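Local atomic coordinates of transcriptional regulator, MarR family, putative (Bacillus cereus, PDB entry 3BJA), a protein that probably binds DNA and regulates transcription, as the winged helix-turn-helix proteins of the MarR family generally do. Residues 51-56 against 62-67; 37-42 against 69-74. One frame throughout, in Å; residues are numbered along the deposited sequence.

Contact 1: 51-56 against 62-67; sequences SKLIEN and SNMTTM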
loop_
_atom_site.group_PDB
_atom_site.type_symbol
_atom_site.label_atom_id
_atom_site.label_comp_id
_atom_site.label_asym_id
_atom_site.label_seq_id
_atom_site.Cartn_x
_atom_site.Cartn_y
_atom_site.Cartn_z
ATOM N N SER A 51 -9.873 -16.913 3.888
ATOM C CA SER A 51 -9.684 -16.062 5.064
ATOM C C SER A 51 -8.211 -16.051 5.457
ATOM O O SER A 51 -7.639 -14.975 5.573
ATOM C CB SER A 51 -10.580 -16.503 6.234
ATOM O OG SER A 51 -11.951 -16.407 5.888
ATOM N N LYS A 52 -7.598 -17.234 5.607
ATOM C CA LYS A 52 -6.137 -17.334 5.894
ATOM C C LYS A 52 -5.270 -16.555 4.915
ATOM O O LYS A 52 -4.299 -15.935 5.332
ATOM C CB LYS A 52 -5.606 -18.790 5.988
ATOM C CG LYS A 52 -5.276 -19.260 7.405
ATOM C CD LYS A 52 -3.987 -18.575 7.911
ATOM C CE LYS A 52 -3.683 -18.928 9.355
ATOM N NZ LYS A 52 -2.521 -18.148 9.870
ATOM N N LEU A 53 -5.631 -16.605 3.630
ATOM C CA LEU A 53 -4.930 -15.858 2.583
ATOM C C LEU A 53 -5.111 -14.365 2.813
ATOM O O LEU A 53 -4.137 -13.637 2.783
ATOM C CB LEU A 53 -5.397 -16.272 1.173
ATOM C CG LEU A 53 -4.803 -15.550 -0.043
ATOM C CD1 LEU A 53 -3.280 -15.694 -0.064
ATOM C CD2 LEU A 53 -5.433 -16.067 -1.317
ATOM N N ILE A 54 -6.340 -13.919 3.073
ATOM C CA ILE A 54 -6.618 -12.482 3.357
ATOM C C ILE A 54 -5.799 -11.988 4.579
ATOM O O ILE A 54 -5.211 -10.907 4.545
ATOM C CB ILE A 54 -8.138 -12.207 3.547
ATOM C CG1 ILE A 54 -8.896 -12.407 2.226
ATOM C CG2 ILE A 54 -8.377 -10.777 4.015
ATOM C CD1 ILE A 54 -10.389 -12.695 2.389
ATOM N N GLU A 55 -5.742 -12.816 5.621
ATOM C CA GLU A 55 -4.970 -12.526 6.849
ATOM C C GLU A 55 -3.452 -12.469 6.559
ATOM O O GLU A 55 -2.784 -11.483 6.917
ATOM C CB GLU A 55 -5.314 -13.548 7.955
ATOM C CG GLU A 55 -6.780 -13.404 8.451
ATOM C CD GLU A 55 -7.324 -14.582 9.275
ATOM O OE1 GLU A 55 -6.692 -15.671 9.357
ATOM O OE2 GLU A 55 -8.433 -14.402 9.830
ATOM N N ASN A 56 -2.946 -13.502 5.865
ATOM C CA ASN A 56 -1.536 -13.583 5.454
ATOM C C ASN A 56 -1.112 -12.543 4.414
ATOM O O ASN A 56 0.092 -12.388 4.191
ATOM C CB ASN A 56 -1.169 -14.987 4.947
ATOM C CG ASN A 56 -1.255 -16.055 6.028
ATOM O OD1 ASN A 56 -1.838 -15.842 7.095
ATOM N ND2 ASN A 56 -0.701 -17.227 5.738
ATOM N N SER A 62 -9.035 -4.220 -2.226
ATOM C CA SER A 62 -10.493 -4.024 -2.138
ATOM C C SER A 62 -11.301 -4.888 -3.134
ATOM O O SER A 62 -12.436 -4.531 -3.467
ATOM C CB SER A 62 -10.832 -2.536 -2.339
ATOM N N ASN A 63 -10.736 -6.015 -3.584
ATOM C CA ASN A 63 -11.388 -6.931 -4.545
ATOM C C ASN A 63 -10.763 -8.357 -4.612
ATOM O O ASN A 63 -10.637 -8.931 -5.702
ATOM C CB ASN A 63 -11.489 -6.274 -5.958
ATOM C CG ASN A 63 -10.113 -5.961 -6.627
ATOM O OD1 ASN A 63 -10.086 -5.630 -7.815
ATOM N ND2 ASN A 63 -9.000 -6.058 -5.884
HETATM N N MSE A 64 -10.405 -8.915 -3.445
HETATM C CA MSE A 64 -9.771 -10.257 -3.327
HETATM C C MSE A 64 -10.431 -11.381 -4.100
HETATM O O MSE A 64 -9.754 -12.100 -4.841
HETATM C CB MSE A 64 -9.646 -10.716 -1.859
HETATM C CG MSE A 64 -8.344 -10.340 -1.207
HETATM SE SE MSE A 64 -6.835 -11.378 -1.857
HETATM C CE MSE A 64 -7.363 -13.164 -1.305
ATOM N N THR A 65 -11.737 -11.531 -3.906
ATOM C CA THR A 65 -12.507 -12.586 -4.566
ATOM C C THR A 65 -12.491 -12.448 -6.099
ATOM O O THR A 65 -12.380 -13.458 -6.815
ATOM C CB THR A 65 -13.950 -12.649 -4.010
ATOM O OG1 THR A 65 -13.884 -12.836 -2.591
ATOM C CG2 THR A 65 -14.739 -13.801 -4.633
ATOM N N THR A 66 -12.585 -11.208 -6.582
ATOM C CA THR A 66 -12.538 -10.914 -8.019
ATOM C C THR A 66 -11.123 -11.165 -8.546
ATOM O O THR A 66 -10.928 -11.811 -9.582
ATOM C CB THR A 66 -12.925 -9.439 -8.328
ATOM O OG1 THR A 66 -14.090 -9.066 -7.575
ATOM C CG2 THR A 66 -13.195 -9.250 -9.834
HETATM N N MSE A 67 -10.154 -10.654 -7.796
HETATM C CA MSE A 67 -8.727 -10.762 -8.111
HETATM C C MSE A 67 -8.222 -12.229 -8.141
HETATM O O MSE A 67 -7.387 -12.567 -8.981
HETATM C CB MSE A 67 -7.941 -9.839 -7.143
HETATM C CG MSE A 67 -6.512 -9.569 -7.499
HETATM SE SE MSE A 67 -5.395 -10.917 -6.766
HETATM C CE MSE A 67 -5.376 -10.359 -4.909
#
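Met-64, modelled as selenomethionine, reaches from the first turn of helix 64-73 into the angle between Leu-53 and Ile-54, two consecutive residues of helix 50-56. All the cross-contact interaction is apolar. The terminal methyl does most of the touching: CE of Met-64 lies 3.5 Å from Leu-53 CD2, and the two side chains cross obliquely. The same CE stands 3.9 Å from Ile-54 CG1. Ile-54, partly exposed, runs past Met-64 in the opposite sense and lays its CG1 arm along the methionine stem, 4.0 Å from CG of Met-64. Turns at chi2 (-72°) and chi3 (-63°) bend the Met-64 chain into a compact shape, and an unbranched, flexible residue can fold in this way where the backbones already come within 7.7 Å, measured between the CA atoms of Ile-54 and Met-64. Leu-53, buried and with its CG anti to the backbone N (chi1 178°), suits its place because its fork gives CD2 to this methyl and CD1 to Val-41.

No hydrogen bond crosses between the segments. Helical bonds such as Asn-56 N to Lys-52 O, at 2.8 Å, run within 51-56. Asn-63, at the N-cap position of the second helix, makes no side-chain capping bond, but its O accepts from Met-67 N at 2.8 Å.

These two helices and the short connection between them are the helix-turn-helix of a winged-helix domain, in which the later one, 64-73, would be the recognition helix. Val-41 belongs to helix 33-44, which precedes the motif in the chain, and Ile-54 rests on Val-60 of the connecting loop. Met-64 further touches Met-50, which follows directly on the short strand 48-49 at the edge of the wing sheet.

Contact 2: 37-42 against 69-74; sequences GVIQVL and QRMKRD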
loop_
_atom_site.group_PDB
_atom_site.type_symbol
_atom_site.label_atom_id
_atom_site.label_comp_id
_atom_site.label_asym_id
_atom_site.label_seq_id
_atom_site.Cartn_x
_atom_site.Cartn_y
_atom_site.Cartn_z
ATOM N N GLY A 37 2.466 -11.161 -4.654
ATOM C CA GLY A 37 2.255 -11.374 -3.223
ATOM C C GLY A 37 1.508 -12.655 -2.886
ATOM O O GLY A 37 1.977 -13.443 -2.045
ATOM N N VAL A 38 0.381 -12.869 -3.577
ATOM C CA VAL A 38 -0.455 -14.086 -3.435
ATOM C C VAL A 38 0.333 -15.338 -3.742
ATOM O O VAL A 38 0.230 -16.323 -3.011
ATOM C CB VAL A 38 -1.719 -14.061 -4.375
ATOM C CG1 VAL A 38 -2.429 -15.446 -4.446
ATOM C CG2 VAL A 38 -2.673 -12.983 -3.951
ATOM N N ILE A 39 1.099 -15.304 -4.832
ATOM C CA ILE A 39 1.966 -16.445 -5.239
ATOM C C ILE A 39 3.018 -16.768 -4.151
ATOM O O ILE A 39 3.218 -17.934 -3.818
ATOM C CB ILE A 39 2.614 -16.196 -6.647
ATOM C CG1 ILE A 39 1.532 -16.309 -7.732
ATOM C CG2 ILE A 39 3.755 -17.164 -6.925
ATOM C CD1 ILE A 39 1.983 -15.861 -9.104
ATOM N N GLN A 40 3.648 -15.732 -3.603
ATOM C CA GLN A 40 4.624 -15.880 -2.505
ATOM C C GLN A 40 3.924 -16.483 -1.277
ATOM O O GLN A 40 4.381 -17.505 -0.755
ATOM C CB GLN A 40 5.321 -14.539 -2.152
ATOM C CG GLN A 40 6.189 -13.941 -3.284
ATOM C CD GLN A 40 7.332 -14.865 -3.740
ATOM O OE1 GLN A 40 7.862 -15.655 -2.956
ATOM N NE2 GLN A 40 7.720 -14.757 -5.010
ATOM N N VAL A 41 2.795 -15.887 -0.862
ATOM C CA VAL A 41 2.020 -16.408 0.284
ATOM C C VAL A 41 1.620 -17.878 0.080
ATOM O O VAL A 41 1.884 -18.707 0.955
ATOM C CB VAL A 41 0.759 -15.568 0.578
ATOM C CG1 VAL A 41 -0.209 -16.317 1.542
ATOM C CG2 VAL A 41 1.152 -14.181 1.111
ATOM N N LEU A 42 1.033 -18.194 -1.082
ATOM C CA LEU A 42 0.579 -19.572 -1.390
ATOM C C LEU A 42 1.677 -20.613 -1.620
ATOM O O LEU A 42 1.378 -21.812 -1.613
ATOM C CB LEU A 42 -0.393 -19.587 -2.586
ATOM C CG LEU A 42 -1.789 -18.973 -2.433
ATOM C CD1 LEU A 42 -2.488 -19.052 -3.778
ATOM C CD2 LEU A 42 -2.636 -19.654 -1.351
ATOM N N GLN A 69 -10.301 -14.901 -8.733
ATOM C CA GLN A 69 -10.986 -15.453 -9.926
ATOM C C GLN A 69 -10.225 -15.204 -11.232
ATOM O O GLN A 69 -10.180 -16.075 -12.104
ATOM C CB GLN A 69 -12.433 -14.927 -10.045
ATOM C CG GLN A 69 -13.462 -15.940 -9.583
ATOM C CD GLN A 69 -13.646 -17.092 -10.589
ATOM O OE1 GLN A 69 -13.782 -16.869 -11.793
ATOM N NE2 GLN A 69 -13.666 -18.322 -10.085
ATOM N N ARG A 70 -9.640 -14.014 -11.337
ATOM C CA ARG A 70 -8.797 -13.615 -12.463
ATOM C C ARG A 70 -7.570 -14.533 -12.515
ATOM O O ARG A 70 -7.230 -15.055 -13.574
ATOM C CB ARG A 70 -8.386 -12.140 -12.294
ATOM C CG ARG A 70 -7.615 -11.475 -13.427
ATOM C CD ARG A 70 -8.340 -11.623 -14.721
ATOM N NE ARG A 70 -8.061 -10.557 -15.691
ATOM C CZ ARG A 70 -8.902 -9.572 -16.062
ATOM N NH1 ARG A 70 -10.159 -9.458 -15.585
ATOM N NH2 ARG A 70 -8.484 -8.678 -16.967
HETATM N N MSE A 71 -6.934 -14.745 -11.359
HETATM C CA MSE A 71 -5.801 -15.679 -11.232
HETATM C C MSE A 71 -6.229 -17.136 -11.484
HETATM O O MSE A 71 -5.416 -17.950 -11.905
HETATM C CB MSE A 71 -5.121 -15.557 -9.850
HETATM C CG MSE A 71 -4.458 -14.213 -9.598
HETATM SE SE MSE A 71 -3.509 -14.099 -7.862
HETATM C CE MSE A 71 -1.855 -15.078 -8.288
ATOM N N LYS A 72 -7.493 -17.456 -11.203
ATOM C CA LYS A 72 -8.034 -18.792 -11.429
ATOM C C LYS A 72 -8.140 -19.085 -12.939
ATOM O O LYS A 72 -7.686 -20.147 -13.379
ATOM C CB LYS A 72 -9.392 -18.985 -10.722
ATOM C CG LYS A 72 -9.810 -20.446 -10.552
ATOM C CD LYS A 72 -11.254 -20.565 -10.081
ATOM C CE LYS A 72 -11.673 -22.018 -9.812
ATOM N NZ LYS A 72 -11.427 -22.901 -10.954
ATOM N N ARG A 73 -8.710 -18.143 -13.711
ATOM C CA ARG A 73 -8.861 -18.301 -15.175
ATOM C C ARG A 73 -7.469 -18.245 -15.851
ATOM O O ARG A 73 -7.222 -18.999 -16.797
ATOM C CB ARG A 73 -9.861 -17.286 -15.807
ATOM C CG ARG A 73 -9.234 -15.967 -16.277
ATOM C CD ARG A 73 -10.166 -14.917 -16.884
ATOM N NE ARG A 73 -9.566 -13.778 -17.647
ATOM C CZ ARG A 73 -8.295 -13.305 -17.672
ATOM N NH1 ARG A 73 -7.283 -13.774 -16.936
ATOM N NH2 ARG A 73 -8.016 -12.254 -18.464
ATOM N N ASP A 74 -6.593 -17.338 -15.379
ATOM C CA ASP A 74 -5.188 -17.255 -15.831
ATOM C C ASP A 74 -4.390 -18.532 -15.598
ATOM O O ASP A 74 -3.332 -18.699 -16.201
ATOM C CB ASP A 74 -4.409 -16.103 -15.144
ATOM C CG ASP A 74 -4.589 -14.765 -15.822
ATOM O OD1 ASP A 74 -4.673 -14.730 -17.069
ATOM O OD2 ASP A 74 -4.624 -13.728 -15.123
#
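Met-71, another selenomethionine, extends from helix 64-73 to Val-38 and Ile-39 on helix 33-44. From CB the chain continues to CG, which is anti to the carbonyl carbon, and the extended chi2 (-177°) then carries the selenium straight across the gap; CB and CG act as the stem. The SE atom meets the branched end of Val-38, with CG1 at 3.8 Å and CB at 3.9 Å, the two side chains approaching tip to tip. A turn at chi3 (78°) then brings the methyl CE of Met-71 to 3.6 Å from Ile-39 CG1, with Ile-39 CD1 a little farther away at 4.0 Å; the methyl also lies against Val-38 CG1, at 3.9 Å.

A long side chain suits this place because the CA atoms of Val-38 and Met-71, the nearest between the two segments, are 9.6 Å apart; the beta-branched pair gives it a broad hydrocarbon surface to meet. Ile-39 also packs on Leu-93 and Met-71 on Val-77, so both wing strands line this core.

No hydrogen bond or charge pair crosses here. Dispersion and the burial of all three side chains are what hold these two segments together, an attraction with little directional demand.

Helix 64-73 supplies one side of both contacts, packing against helix 50-56 through its first turn and against helix 33-44 farther along, so that the three helices close into one apolar core. The centres of contacts 1 and 2 are about 10 Å apart, and their side chains meet directly: Leu-53 CD1 is 3.5 Å from Val-41 CG1, and Met-67 CE is 3.9 Å from Val-38 CG2. In the sequence, both segments of contact 1 fall between the two segments of contact 2. Contact 1 packs the two helices of the motif together, and contact 2 ties its second helix, probably the recognition helix, to the preceding helix 33-44.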